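Local coordinates for arabinan endo-1,5-alpha-l-arabinosidase A (Cellvibrio cellulosa, PDB 1GYH), which cleaves the alpha-1,5-linked backbone of linear arabinan, a plant cell-wall polysaccharide, releasing almost exclusively arabinotriose, at residues Tyr77-Val82 with Ile92-Asn97; Arg122-Ala127 with Ser146-Leu151; Lys152-Asn157 with Gln167-Ile172; Val258-Asn263 with Leu276-Ala281. All coordinates share one frame; numbering follows the deposited sequence.

Interaction 1. Residues Tyr77-Val82 with Ile92-Asn97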
loop_
_atom_site.group_PDB
_atom_site.type_symbol
_atom_site.label_atom_id
_atom_site.label_comp_id
_atom_site.label_asym_id
_atom_site.label_seq_id
_atom_site.Cartn_x
_atom_site.Cartn_y
_atom_site.Cartn_z
ATOM N N TYR A 77 -7.040 -12.405 3.016
ATOM C CA TYR A 77 -7.417 -11.706 1.795
ATOM C C TYR A 77 -6.203 -10.891 1.301
ATOM O O TYR A 77 -5.708 -10.004 1.994
ATOM C CB TYR A 77 -8.596 -10.777 2.034
ATOM C CG TYR A 77 -9.911 -11.442 2.291
ATOM C CD1 TYR A 77 -10.166 -12.091 3.501
ATOM C CD2 TYR A 77 -10.909 -11.442 1.356
ATOM C CE1 TYR A 77 -11.347 -12.695 3.740
ATOM C CE2 TYR A 77 -12.110 -12.066 1.607
ATOM C CZ TYR A 77 -12.317 -12.686 2.793
ATOM O OH TYR A 77 -13.501 -13.305 3.056
ATOM N N LEU A 78 -5.728 -11.222 0.094
ATOM C CA LEU A 78 -4.589 -10.571 -0.513
ATOM C C LEU A 78 -5.094 -9.821 -1.752
ATOM O O LEU A 78 -5.413 -10.434 -2.764
ATOM C CB LEU A 78 -3.546 -11.618 -0.889
ATOM C CG LEU A 78 -2.346 -11.119 -1.714
ATOM C CD1 LEU A 78 -1.606 -10.034 -0.882
ATOM C CD2 LEU A 78 -1.367 -12.219 -2.130
ATOM N N TYR A 79 -5.167 -8.506 -1.637
ATOM C CA TYR A 79 -5.506 -7.600 -2.730
ATOM C C TYR A 79 -4.242 -7.274 -3.523
ATOM O O TYR A 79 -3.167 -7.245 -2.964
ATOM C CB TYR A 79 -6.169 -6.326 -2.194
ATOM C CG TYR A 79 -7.435 -6.654 -1.443
ATOM C CD1 TYR A 79 -7.390 -7.070 -0.089
ATOM C CD2 TYR A 79 -8.672 -6.614 -2.079
ATOM C CE1 TYR A 79 -8.564 -7.404 0.583
ATOM C CE2 TYR A 79 -9.838 -6.965 -1.416
ATOM C CZ TYR A 79 -9.783 -7.329 -0.086
ATOM O OH TYR A 79 -10.938 -7.678 0.537
ATOM N N TYR A 80 -4.385 -7.057 -4.840
ATOM C CA TYR A 80 -3.233 -6.911 -5.730
ATOM C C TYR A 80 -3.692 -6.097 -6.950
ATOM O O TYR A 80 -4.896 -6.041 -7.240
ATOM C CB TYR A 80 -2.664 -8.302 -6.158
ATOM C CG TYR A 80 -3.669 -9.177 -6.913
ATOM C CD1 TYR A 80 -3.851 -9.015 -8.287
ATOM C CD2 TYR A 80 -4.502 -10.096 -6.237
ATOM C CE1 TYR A 80 -4.780 -9.756 -8.990
ATOM C CE2 TYR A 80 -5.460 -10.848 -6.917
ATOM C CZ TYR A 80 -5.596 -10.675 -8.319
ATOM O OH TYR A 80 -6.513 -11.388 -9.061
ATOM N N SER A 81 -2.727 -5.471 -7.639
ATOM C CA SER A 81 -2.998 -4.553 -8.761
ATOM C C SER A 81 -2.397 -5.118 -10.066
ATOM O O SER A 81 -1.257 -5.572 -10.091
ATOM C CB SER A 81 -2.411 -3.153 -8.487
ATOM O OG SER A 81 -2.652 -2.724 -7.141
ATOM N N VAL A 82 -3.204 -5.111 -11.114
ATOM C CA VAL A 82 -2.773 -5.362 -12.517
ATOM C C VAL A 82 -2.809 -4.010 -13.244
ATOM O O VAL A 82 -3.814 -3.309 -13.248
ATOM C CB VAL A 82 -3.730 -6.352 -13.177
ATOM C CG1 VAL A 82 -3.523 -6.384 -14.698
ATOM C CG2 VAL A 82 -3.573 -7.752 -12.592
ATOM N N ILE A 92 -7.871 -3.821 -9.567
ATOM C CA ILE A 92 -7.551 -4.472 -8.293
ATOM C C ILE A 92 -8.320 -5.763 -8.172
ATOM O O ILE A 92 -9.553 -5.798 -8.316
ATOM C CB ILE A 92 -7.834 -3.508 -7.111
ATOM C CG1 ILE A 92 -6.870 -2.338 -7.134
ATOM C CG2 ILE A 92 -7.727 -4.260 -5.787
ATOM C CD1 ILE A 92 -7.380 -1.078 -6.354
ATOM N N GLY A 93 -7.573 -6.837 -7.955
ATOM C CA GLY A 93 -8.111 -8.145 -7.708
ATOM C C GLY A 93 -7.950 -8.581 -6.244
ATOM O O GLY A 93 -7.262 -7.929 -5.473
ATOM N N VAL A 94 -8.574 -9.687 -5.896
ATOM C CA VAL A 94 -8.326 -10.306 -4.589
ATOM C C VAL A 94 -8.289 -11.822 -4.662
ATOM O O VAL A 94 -9.136 -12.445 -5.308
ATOM C CB VAL A 94 -9.345 -9.785 -3.522
ATOM C CG1 VAL A 94 -10.738 -10.186 -3.828
ATOM C CG2 VAL A 94 -8.933 -10.245 -2.106
ATOM N N THR A 95 -7.268 -12.403 -4.028
ATOM C CA THR A 95 -7.145 -13.834 -3.871
ATOM C C THR A 95 -7.066 -14.209 -2.374
ATOM O O THR A 95 -6.497 -13.487 -1.579
ATOM C CB THR A 95 -5.934 -14.367 -4.720
ATOM O OG1 THR A 95 -5.806 -15.792 -4.616
ATOM C CG2 THR A 95 -4.603 -13.783 -4.258
ATOM N N VAL A 96 -7.648 -15.341 -2.029
ATOM C CA VAL A 96 -7.907 -15.749 -0.640
ATOM C C VAL A 96 -7.299 -17.096 -0.337
ATOM O O VAL A 96 -7.311 -17.986 -1.178
ATOM C CB VAL A 96 -9.410 -15.785 -0.389
ATOM C CG1 VAL A 96 -9.724 -15.992 1.105
ATOM C CG2 VAL A 96 -10.021 -14.480 -0.837
ATOM N N ASN A 97 -6.758 -17.235 0.870
ATOM C CA ASN A 97 -6.168 -18.477 1.356
ATOM C C ASN A 97 -6.653 -18.723 2.813
ATOM O O ASN A 97 -6.924 -17.761 3.562
ATOM C CB ASN A 97 -4.649 -18.337 1.339
ATOM C CG ASN A 97 -3.922 -19.675 1.243
ATOM O OD1 ASN A 97 -4.388 -20.701 1.743
ATOM N ND2 ASN A 97 -2.756 -19.659 0.611
#

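Interaction 2. Residues Arg122-Ala127 with Ser146-Leu151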
loop_
_atom_site.group_PDB
_atom_site.type_symbol
_atom_site.label_atom_id
_atom_site.label_comp_id
_atom_site.label_asym_id
_atom_site.label_seq_id
_atom_site.Cartn_x
_atom_site.Cartn_y
_atom_site.Cartn_z
ATOM N N ARG A 122 -13.327 7.105 -19.086
ATOM C CA ARG A 122 -14.494 6.931 -18.235
ATOM C C ARG A 122 -14.164 7.421 -16.817
ATOM O O ARG A 122 -14.900 8.260 -16.255
ATOM C CB ARG A 122 -14.949 5.480 -18.172
ATOM C CG ARG A 122 -16.315 5.286 -17.386
ATOM C CD ARG A 122 -16.719 3.805 -17.212
ATOM N NE ARG A 122 -15.916 3.152 -16.171
ATOM C CZ ARG A 122 -15.888 1.841 -15.894
ATOM N NH1 ARG A 122 -16.653 0.980 -16.572
ATOM N NH2 ARG A 122 -15.119 1.388 -14.893
ATOM N N ASP A 123 -13.057 6.933 -16.269
ATOM C CA ASP A 123 -12.685 7.207 -14.849
ATOM C C ASP A 123 -11.495 8.140 -14.666
ATOM O O ASP A 123 -10.442 7.908 -15.221
ATOM C CB ASP A 123 -12.405 5.887 -14.122
ATOM C CG ASP A 123 -13.483 4.869 -14.348
ATOM O OD1 ASP A 123 -14.705 5.144 -14.055
ATOM O OD2 ASP A 123 -13.204 3.747 -14.816
ATOM N N LEU A 124 -11.659 9.167 -13.832
ATOM C CA LEU A 124 -10.573 10.060 -13.447
ATOM C C LEU A 124 -9.848 9.578 -12.159
ATOM O O LEU A 124 -9.567 10.339 -11.238
ATOM C CB LEU A 124 -11.081 11.489 -13.373
ATOM C CG LEU A 124 -10.113 12.517 -13.953
ATOM C CD1 LEU A 124 -9.753 12.198 -15.426
ATOM C CD2 LEU A 124 -10.702 13.901 -13.898
ATOM N N TRP A 125 -9.549 8.290 -12.133
ATOM C CA TRP A 125 -8.734 7.679 -11.093
ATOM C C TRP A 125 -8.071 6.454 -11.695
ATOM O O TRP A 125 -8.442 6.015 -12.813
ATOM C CB TRP A 125 -9.593 7.295 -9.860
ATOM C CG TRP A 125 -11.039 6.848 -10.145
ATOM C CD1 TRP A 125 -12.150 7.651 -10.178
ATOM C CD2 TRP A 125 -11.514 5.519 -10.382
ATOM N NE1 TRP A 125 -13.269 6.903 -10.440
ATOM C CE2 TRP A 125 -12.908 5.590 -10.577
ATOM C CE3 TRP A 125 -10.904 4.272 -10.486
ATOM C CZ2 TRP A 125 -13.686 4.464 -10.859
ATOM C CZ3 TRP A 125 -11.691 3.154 -10.758
ATOM C CH2 TRP A 125 -13.045 3.261 -10.964
ATOM N N ASN A 126 -7.163 5.868 -10.921
ATOM C CA ASN A 126 -6.353 4.723 -11.317
ATOM C C ASN A 126 -6.519 3.611 -10.259
ATOM O O ASN A 126 -6.192 3.815 -9.092
ATOM C CB ASN A 126 -4.880 5.150 -11.461
ATOM C CG ASN A 126 -4.017 4.079 -12.127
ATOM O OD1 ASN A 126 -4.541 3.073 -12.620
ATOM N ND2 ASN A 126 -2.698 4.282 -12.125
ATOM N N ALA A 127 -7.073 2.472 -10.688
ATOM C CA ALA A 127 -7.353 1.327 -9.835
ATOM C C ALA A 127 -6.109 0.484 -9.527
ATOM O O ALA A 127 -5.959 -0.642 -10.021
ATOM C CB ALA A 127 -8.448 0.491 -10.445
ATOM N N SER A 146 -3.816 6.499 -7.408
ATOM C CA SER A 146 -2.493 6.996 -7.863
ATOM C C SER A 146 -2.695 7.955 -9.015
ATOM O O SER A 146 -3.293 7.573 -10.024
ATOM C CB SER A 146 -1.634 5.814 -8.351
ATOM O OG SER A 146 -0.367 6.245 -8.875
ATOM N N PHE A 147 -2.260 9.201 -8.850
ATOM C CA PHE A 147 -2.350 10.235 -9.875
ATOM C C PHE A 147 -3.818 10.469 -10.322
ATOM O O PHE A 147 -4.764 10.258 -9.559
ATOM C CB PHE A 147 -1.326 9.931 -11.039
ATOM C CG PHE A 147 0.152 10.143 -10.674
ATOM C CD1 PHE A 147 0.818 9.300 -9.785
ATOM C CD2 PHE A 147 0.878 11.156 -11.244
ATOM C CE1 PHE A 147 2.140 9.495 -9.468
ATOM C CE2 PHE A 147 2.253 11.360 -10.923
ATOM C CZ PHE A 147 2.874 10.536 -10.066
ATOM N N TRP A 148 -4.031 10.924 -11.559
ATOM C CA TRP A 148 -5.375 11.307 -11.997
ATOM C C TRP A 148 -6.070 12.182 -10.923
ATOM O O TRP A 148 -5.458 13.163 -10.463
ATOM C CB TRP A 148 -6.154 10.044 -12.434
ATOM C CG TRP A 148 -5.685 9.551 -13.834
ATOM C CD1 TRP A 148 -6.255 9.860 -15.071
ATOM C CD2 TRP A 148 -4.539 8.736 -14.122
ATOM N NE1 TRP A 148 -5.543 9.249 -16.077
ATOM C CE2 TRP A 148 -4.481 8.564 -15.537
ATOM C CE3 TRP A 148 -3.555 8.121 -13.338
ATOM C CZ2 TRP A 148 -3.479 7.810 -16.162
ATOM C CZ3 TRP A 148 -2.545 7.364 -13.967
ATOM C CH2 TRP A 148 -2.525 7.220 -15.376
ATOM N N GLY A 149 -7.316 11.878 -10.581
ATOM C CA GLY A 149 -8.124 12.661 -9.635
ATOM C C GLY A 149 -7.974 12.238 -8.158
ATOM O O GLY A 149 -8.838 12.563 -7.308
ATOM N N GLY A 150 -6.895 11.520 -7.867
ATOM C CA GLY A 150 -6.449 11.210 -6.518
ATOM C C GLY A 150 -6.936 9.916 -5.859
ATOM O O GLY A 150 -7.170 8.895 -6.514
ATOM N N LEU A 151 -7.126 9.998 -4.531
ATOM C CA LEU A 151 -7.331 8.823 -3.697
ATOM C C LEU A 151 -8.789 8.720 -3.280
ATOM O O LEU A 151 -9.419 9.709 -2.928
ATOM C CB LEU A 151 -6.391 8.853 -2.493
ATOM C CG LEU A 151 -4.947 9.247 -2.729
ATOM C CD1 LEU A 151 -4.097 9.113 -1.463
ATOM C CD2 LEU A 151 -4.316 8.390 -3.895
HETATM O O HOH W 1 -6.124 7.857 -8.791
HETATM O O HOH W 2 -0.129 5.906 -11.656
#

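Interaction 3. Residues Lys152-Asn157 with Gln167-Ile172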
loop_
_atom_site.group_PDB
_atom_site.type_symbol
_atom_site.label_atom_id
_atom_site.label_comp_id
_atom_site.label_asym_id
_atom_site.label_seq_id
_atom_site.Cartn_x
_atom_site.Cartn_y
_atom_site.Cartn_z
ATOM N N LYS A 152 -9.319 7.507 -3.351
ATOM C CA LYS A 152 -10.723 7.232 -3.127
ATOM C C LYS A 152 -10.937 6.153 -2.071
ATOM O O LYS A 152 -10.059 5.335 -1.797
ATOM C CB LYS A 152 -11.421 6.722 -4.409
ATOM C CG LYS A 152 -11.336 7.608 -5.675
ATOM C CD LYS A 152 -12.249 8.767 -5.617
ATOM C CE LYS A 152 -12.368 9.535 -6.976
ATOM N NZ LYS A 152 -13.137 10.796 -6.746
ATOM N N LEU A 153 -12.135 6.160 -1.507
ATOM C CA LEU A 153 -12.568 5.207 -0.504
ATOM C C LEU A 153 -13.941 4.710 -0.851
ATOM O O LEU A 153 -14.822 5.509 -1.107
ATOM C CB LEU A 153 -12.627 5.905 0.882
ATOM C CG LEU A 153 -12.948 5.019 2.074
ATOM C CD1 LEU A 153 -11.692 4.276 2.544
ATOM C CD2 LEU A 153 -13.635 5.816 3.260
ATOM N N PHE A 154 -14.177 3.404 -0.854
ATOM C CA PHE A 154 -15.516 2.906 -1.108
ATOM C C PHE A 154 -15.849 1.746 -0.219
ATOM O O PHE A 154 -14.966 1.038 0.241
ATOM C CB PHE A 154 -15.793 2.527 -2.607
ATOM C CG PHE A 154 -15.028 1.328 -3.096
ATOM C CD1 PHE A 154 -13.749 1.483 -3.618
ATOM C CD2 PHE A 154 -15.579 0.056 -3.060
ATOM C CE1 PHE A 154 -13.011 0.408 -4.028
ATOM C CE2 PHE A 154 -14.827 -1.059 -3.516
ATOM C CZ PHE A 154 -13.543 -0.863 -3.995
ATOM N N LYS A 155 -17.141 1.561 0.004
ATOM C CA LYS A 155 -17.607 0.475 0.869
ATOM C C LYS A 155 -17.611 -0.913 0.187
ATOM O O LYS A 155 -18.101 -1.079 -0.959
ATOM C CB LYS A 155 -18.971 0.820 1.441
ATOM C CG LYS A 155 -19.406 -0.098 2.605
ATOM C CD LYS A 155 -20.497 0.618 3.463
ATOM C CE LYS A 155 -21.861 0.306 3.071
ATOM N NZ LYS A 155 -22.887 1.119 3.934
ATOM N N LEU A 156 -17.037 -1.909 0.869
ATOM C CA LEU A 156 -16.960 -3.291 0.326
ATOM C C LEU A 156 -18.190 -4.093 0.707
ATOM O O LEU A 156 -18.838 -3.792 1.723
ATOM C CB LEU A 156 -15.709 -4.018 0.827
ATOM C CG LEU A 156 -14.413 -3.529 0.165
ATOM C CD1 LEU A 156 -13.203 -3.939 0.967
ATOM C CD2 LEU A 156 -14.318 -4.048 -1.297
ATOM N N ASN A 157 -18.539 -5.078 -0.130
ATOM C CA ASN A 157 -19.663 -5.950 0.118
ATOM C C ASN A 157 -19.327 -6.919 1.234
ATOM O O ASN A 157 -18.223 -6.880 1.769
ATOM C CB ASN A 157 -20.157 -6.702 -1.164
ATOM C CG ASN A 157 -19.172 -7.744 -1.681
ATOM O OD1 ASN A 157 -18.060 -7.844 -1.195
ATOM N ND2 ASN A 157 -19.578 -8.501 -2.694
ATOM N N GLN A 167 -23.706 1.481 -4.226
ATOM C CA GLN A 167 -22.337 1.890 -3.957
ATOM C C GLN A 167 -22.259 3.136 -3.114
ATOM O O GLN A 167 -23.129 3.987 -3.199
ATOM C CB GLN A 167 -21.543 2.063 -5.295
ATOM C CG GLN A 167 -21.481 0.739 -6.084
ATOM C CD GLN A 167 -20.351 0.602 -7.116
ATOM O OE1 GLN A 167 -19.461 1.445 -7.210
ATOM N NE2 GLN A 167 -20.381 -0.521 -7.875
ATOM N N GLU A 168 -21.212 3.232 -2.299
ATOM C CA GLU A 168 -20.885 4.440 -1.536
ATOM C C GLU A 168 -19.413 4.769 -1.619
ATOM O O GLU A 168 -18.547 3.988 -1.166
ATOM C CB GLU A 168 -21.266 4.276 -0.038
ATOM C CG GLU A 168 -21.217 5.586 0.756
ATOM C CD GLU A 168 -21.516 5.439 2.256
ATOM O OE1 GLU A 168 -22.274 4.494 2.625
ATOM O OE2 GLU A 168 -20.980 6.287 3.042
ATOM N N TRP A 169 -19.127 5.960 -2.151
ATOM C CA TRP A 169 -17.781 6.422 -2.401
ATOM C C TRP A 169 -17.510 7.748 -1.735
ATOM O O TRP A 169 -18.405 8.561 -1.609
ATOM C CB TRP A 169 -17.604 6.653 -3.932
ATOM C CG TRP A 169 -17.452 5.352 -4.711
ATOM C CD1 TRP A 169 -18.378 4.356 -4.817
ATOM C CD2 TRP A 169 -16.292 4.895 -5.452
ATOM N NE1 TRP A 169 -17.882 3.337 -5.591
ATOM C CE2 TRP A 169 -16.605 3.631 -5.975
ATOM C CE3 TRP A 169 -15.027 5.427 -5.712
ATOM C CZ2 TRP A 169 -15.703 2.884 -6.754
ATOM C CZ3 TRP A 169 -14.132 4.691 -6.519
ATOM C CH2 TRP A 169 -14.475 3.444 -7.014
ATOM N N HIS A 170 -16.247 7.983 -1.430
ATOM C CA HIS A 170 -15.741 9.238 -0.902
ATOM C C HIS A 170 -14.340 9.561 -1.422
ATOM O O HIS A 170 -13.421 8.709 -1.407
ATOM C CB HIS A 170 -15.689 9.218 0.682
ATOM C CG HIS A 170 -17.005 8.889 1.314
ATOM N ND1 HIS A 170 -17.974 9.846 1.558
ATOM C CD2 HIS A 170 -17.545 7.705 1.681
ATOM C CE1 HIS A 170 -19.055 9.258 2.036
ATOM N NE2 HIS A 170 -18.810 7.963 2.147
ATOM N N SER A 171 -14.134 10.801 -1.836
ATOM C CA SER A 171 -12.781 11.277 -2.094
ATOM C C SER A 171 -12.084 11.572 -0.753
ATOM O O SER A 171 -12.712 12.144 0.139
ATOM C CB SER A 171 -12.797 12.545 -2.951
ATOM O OG SER A 171 -13.409 12.286 -4.226
ATOM N N ILE A 172 -10.826 11.194 -0.612
ATOM C CA ILE A 172 -10.087 11.386 0.644
ATOM C C ILE A 172 -8.822 12.234 0.508
ATOM O O ILE A 172 -8.431 12.899 1.455
ATOM C CB ILE A 172 -9.832 10.021 1.399
ATOM C CG1 ILE A 172 -8.981 9.026 0.568
ATOM C CG2 ILE A 172 -11.193 9.419 1.857
ATOM C CD1 ILE A 172 -8.572 7.696 1.268
HETATM O O HOH W 3 -19.825 0.557 -2.456
HETATM O O HOH W 4 -23.689 2.583 1.988
#

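Interaction 4. Residues Val258-Asn263 with Leu276-Ala281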
loop_
_atom_site.group_PDB
_atom_site.type_symbol
_atom_site.label_atom_id
_atom_site.label_comp_id
_atom_site.label_asym_id
_atom_site.label_seq_id
_atom_site.Cartn_x
_atom_site.Cartn_y
_atom_site.Cartn_z
ATOM N N VAL A 258 17.563 7.748 -0.991
ATOM C CA VAL A 258 17.085 8.790 -1.914
ATOM C C VAL A 258 15.740 8.392 -2.438
ATOM O O VAL A 258 15.605 7.587 -3.359
ATOM C CB VAL A 258 18.120 9.085 -3.014
ATOM C CG1 VAL A 258 17.650 10.184 -3.949
ATOM C CG2 VAL A 258 19.414 9.502 -2.389
ATOM N N GLY A 259 14.719 8.915 -1.772
ATOM C CA GLY A 259 13.352 8.517 -1.982
ATOM C C GLY A 259 12.940 7.377 -1.096
ATOM O O GLY A 259 13.709 6.425 -0.898
ATOM N N LEU A 260 11.716 7.461 -0.576
ATOM C CA LEU A 260 11.176 6.408 0.275
ATOM C C LEU A 260 9.681 6.545 0.356
ATOM O O LEU A 260 9.157 7.595 0.087
ATOM C CB LEU A 260 11.868 6.429 1.672
ATOM C CG LEU A 260 11.886 7.723 2.520
ATOM C CD1 LEU A 260 10.575 8.094 3.084
ATOM C CD2 LEU A 260 12.908 7.508 3.679
ATOM N N GLY A 261 8.951 5.484 0.654
ATOM C CA GLY A 261 7.519 5.592 0.668
ATOM C C GLY A 261 6.763 4.297 0.426
ATOM O O GLY A 261 7.257 3.194 0.727
ATOM N N HIS A 262 5.561 4.467 -0.117
ATOM C CA HIS A 262 4.529 3.429 -0.309
ATOM C C HIS A 262 4.404 2.552 0.925
ATOM O O HIS A 262 4.793 1.385 0.907
ATOM C CB HIS A 262 4.727 2.553 -1.571
ATOM C CG HIS A 262 3.452 1.862 -1.981
ATOM N ND1 HIS A 262 2.855 2.062 -3.210
ATOM C CD2 HIS A 262 2.595 1.098 -1.270
ATOM C CE1 HIS A 262 1.714 1.398 -3.256
ATOM N NE2 HIS A 262 1.533 0.808 -2.087
ATOM N N ASN A 263 3.908 3.153 2.004
ATOM C CA ASN A 263 3.964 2.522 3.316
ATOM C C ASN A 263 2.738 1.742 3.705
ATOM O O ASN A 263 1.666 1.867 3.120
ATOM C CB ASN A 263 4.213 3.590 4.418
ATOM C CG ASN A 263 2.996 4.360 4.743
ATOM O OD1 ASN A 263 2.593 5.210 3.955
ATOM N ND2 ASN A 263 2.347 4.052 5.898
ATOM N N LEU A 276 7.939 0.367 5.134
ATOM C CA LEU A 276 8.120 1.083 3.855
ATOM C C LEU A 276 9.324 0.567 3.051
ATOM O O LEU A 276 10.114 -0.252 3.544
ATOM C CB LEU A 276 8.282 2.591 4.111
ATOM C CG LEU A 276 9.427 3.123 4.984
ATOM C CD1 LEU A 276 10.758 3.039 4.252
ATOM C CD2 LEU A 276 9.196 4.563 5.328
ATOM N N HIS A 277 9.455 1.037 1.802
ATOM C CA HIS A 277 10.697 0.812 1.066
ATOM C C HIS A 277 11.463 2.105 0.904
ATOM O O HIS A 277 10.874 3.190 0.896
ATOM C CB HIS A 277 10.478 0.105 -0.286
ATOM C CG HIS A 277 9.843 0.955 -1.346
ATOM N ND1 HIS A 277 8.547 0.753 -1.777
ATOM C CD2 HIS A 277 10.329 1.983 -2.084
ATOM C CE1 HIS A 277 8.261 1.617 -2.736
ATOM N NE2 HIS A 277 9.315 2.392 -2.930
ATOM N N ALA A 278 12.773 1.972 0.782
ATOM C CA ALA A 278 13.665 3.096 0.649
ATOM C C ALA A 278 14.822 2.754 -0.282
ATOM O O ALA A 278 15.424 1.691 -0.157
ATOM C CB ALA A 278 14.181 3.541 2.054
ATOM N N TYR A 279 15.171 3.698 -1.176
ATOM C CA TYR A 279 16.190 3.425 -2.207
ATOM C C TYR A 279 17.619 3.730 -1.727
ATOM O O TYR A 279 17.961 4.889 -1.454
ATOM C CB TYR A 279 15.849 4.237 -3.499
ATOM C CG TYR A 279 14.433 4.010 -4.057
ATOM C CD1 TYR A 279 14.092 2.840 -4.784
ATOM C CD2 TYR A 279 13.430 4.949 -3.883
ATOM C CE1 TYR A 279 12.781 2.637 -5.279
ATOM C CE2 TYR A 279 12.121 4.739 -4.385
ATOM C CZ TYR A 279 11.795 3.590 -5.105
ATOM O OH TYR A 279 10.471 3.383 -5.617
ATOM N N GLU A 280 18.472 2.720 -1.677
ATOM C CA GLU A 280 19.782 2.838 -1.062
ATOM C C GLU A 280 20.791 3.355 -2.047
ATOM O O GLU A 280 21.219 2.605 -2.945
ATOM C CB GLU A 280 20.273 1.468 -0.544
ATOM C CG GLU A 280 21.482 1.567 0.375
ATOM C CD GLU A 280 21.870 0.250 1.042
ATOM O OE1 GLU A 280 21.282 -0.812 0.757
ATOM O OE2 GLU A 280 22.810 0.290 1.866
ATOM N N ALA A 281 21.249 4.591 -1.835
ATOM C CA ALA A 281 22.166 5.222 -2.760
ATOM C C ALA A 281 23.474 4.470 -2.925
ATOM O O ALA A 281 24.026 4.451 -4.014
ATOM C CB ALA A 281 22.434 6.662 -2.365
#

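Interaction 1. Residues Tyr77-Val82 with Ile92-Asn97
Strands 75-82 and 90-97 form a hairpin within one blade of the five-bladed beta-propeller, and bumps on one strand fill hollows on the other. On the face carrying Y77, Y79, V94 and V96, the V94 methyl CG2 sits over the centre of the Y79 ring, 3.5 Å from its centroid, and touches the edge of Y77 at CD2. V96 CG2 lies alongside Y77, 3.9 Å from its CD2. The reverse face relies on a missing side chain. Y80, with chi1 at 60°, holds CG in the crowded position between backbone N and carbonyl carbon, and the ring folds across bare G93, whose CA is 3.9 Å from the ring centroid. The Y80 hydroxyl hydrogen-bonds D111, that of Y79 the L160 carbonyl. Four backbone hydrogen bonds, paired between L78 and T95 and between Y80 and G93, join the strands. The chemistry implies division of labour: amides set the register, CH-pi contacts fill this buried layer, and the hydroxyls of Y79 and Y80 find polar partners beyond it.

Interaction 2. Residues Arg122-Ala127 with Ser146-Leu151
N126 holds its CG anti to the backbone N (chi1 -169°), whereas W148 holds its CG anti to the carbonyl carbon (chi1 -76°), and these two choices bring amide and indole across each other. They cross obliquely, their planes 66° apart, with N126 ND2 3.6 Å from the benzo-ring atom CZ3 of W148. N126 CB presses on the carbonyl of S146, 3.2 Å from its O. At its other end the indole is held by NE1, bonded to the D183 carbonyl, while the N126 OD1 binds the S90 hydroxyl, which should help to fix the rotation of both flat groups. One direct backbone bond joins the loops: G149 N to L124 O, 2.8 Å, bent and entering from above the carbonyl plane. Two waters add further bridges. A first molecule accepts from N126 N and, at 3.0 Å, from S146 N, with the carbonyls of F147 and G150 beside it. A second donates to S146 OG at 2.8 Å and takes a weak bond from N126 ND2. S146 OG also bonds E192, the probable proton donor, and may help to orient that carboxyl group. The type II' turn F147-G150, closed by G150 N to F147 O, shapes the second loop; since N126 and S146 probably both bind substrate, this is probably a wall of the active site of a family 43 propeller.

Interaction 3. Residues Lys152-Asn157 with Gln167-Ile172
Strand 169-173, at the edge of a four-stranded propeller blade, pairs antiparallel with strand 151-155, and the aromatic part and the K155-E168 end differ in finish. The tight part is aromatic. W169 lies flat over F154: F154 CB sits 3.6 Å from the centroid of the five-membered ring, and the phenyl makes an offset stack on the six-membered ring, planes 19° apart. W169 NE1 is tied back to Q167 OE1, helping to hold the indole flat, while K152 CB crosses near its CZ3 rim. Hydrogen bonds run both ways between L153 and H170, and K155 N reaches E168 O. The K155-E168 end is looser and wetter. K155 NZ stands 3.7 Å from E168 OE1, a long salt bridge, with a water bonded to both, and K155 NZ also hydrogen-bonds Q139 OE1, its stronger partner. E168 OE2 accepts from H170 NE2 through its anti lone pair. At the far end of the pair the K152 chain, bent at chi2 (-77°), carries NZ to S171 OG, 2.9 Å away.

Interaction 4. Residues Val258-Asn263 with Leu276-Ala281
Strands 257-268 and 271-280 run antiparallel, their short axes at 165°, but the pairing is uneven. G261 and H277 exchange hydrogen bonds, G261 N to H277 O at 3.0 Å and the longer H277 N to G261 O at 3.3 Å. Y279 faces two residues, taking a bond from V258 N and giving one to G259 O: a beta bulge at V258-G259, with G259 at positive phi. H277 adopts the crowded rotamer (chi1 72°), which brings G261 O over one face of the ring, 3.7 Å from its plane and toward the rim, and sets CE1 3.8 Å from H262 CB. Its NE2 gives a weak bond to Y279 OH, which also hydrogen-bonds H8 NE2, while H277 ND1 accepts from D9 N, consistent with a neutral ring. On the reverse face L260 CB packs on A278 CB, 3.7 Å apart. H262, a probable calcium ligand, lies beside D9, the likely proton acceptor. Within the blade strand 271-280 lies between 257-268 and 286-296, bonding the latter through L276-K290 and A278-K288.

In the fold
Along the chain the four contacts follow one another, each closing before the next opens. Interaction 1 lies in the sheet that includes strands 75-82 and 90-97, interaction 3 in that of 131-173 and interaction 4 in that of 257-303. Interaction 2 joins the connection between the first two of these sheets to a loop within the second. It touches both neighbours: A127 O meets I92 CG1, and L151 O approaches I172 N at 3.1 Å, while W125 packs on K152 and W169. Centres of interactions 2 and 3 are about 13 Å apart; those of 3 and 4, on opposite sides of the chain's centre, about 28 Å. Separate parts of the propeller thus bring N126, S146 and H262 to one probable catalytic site.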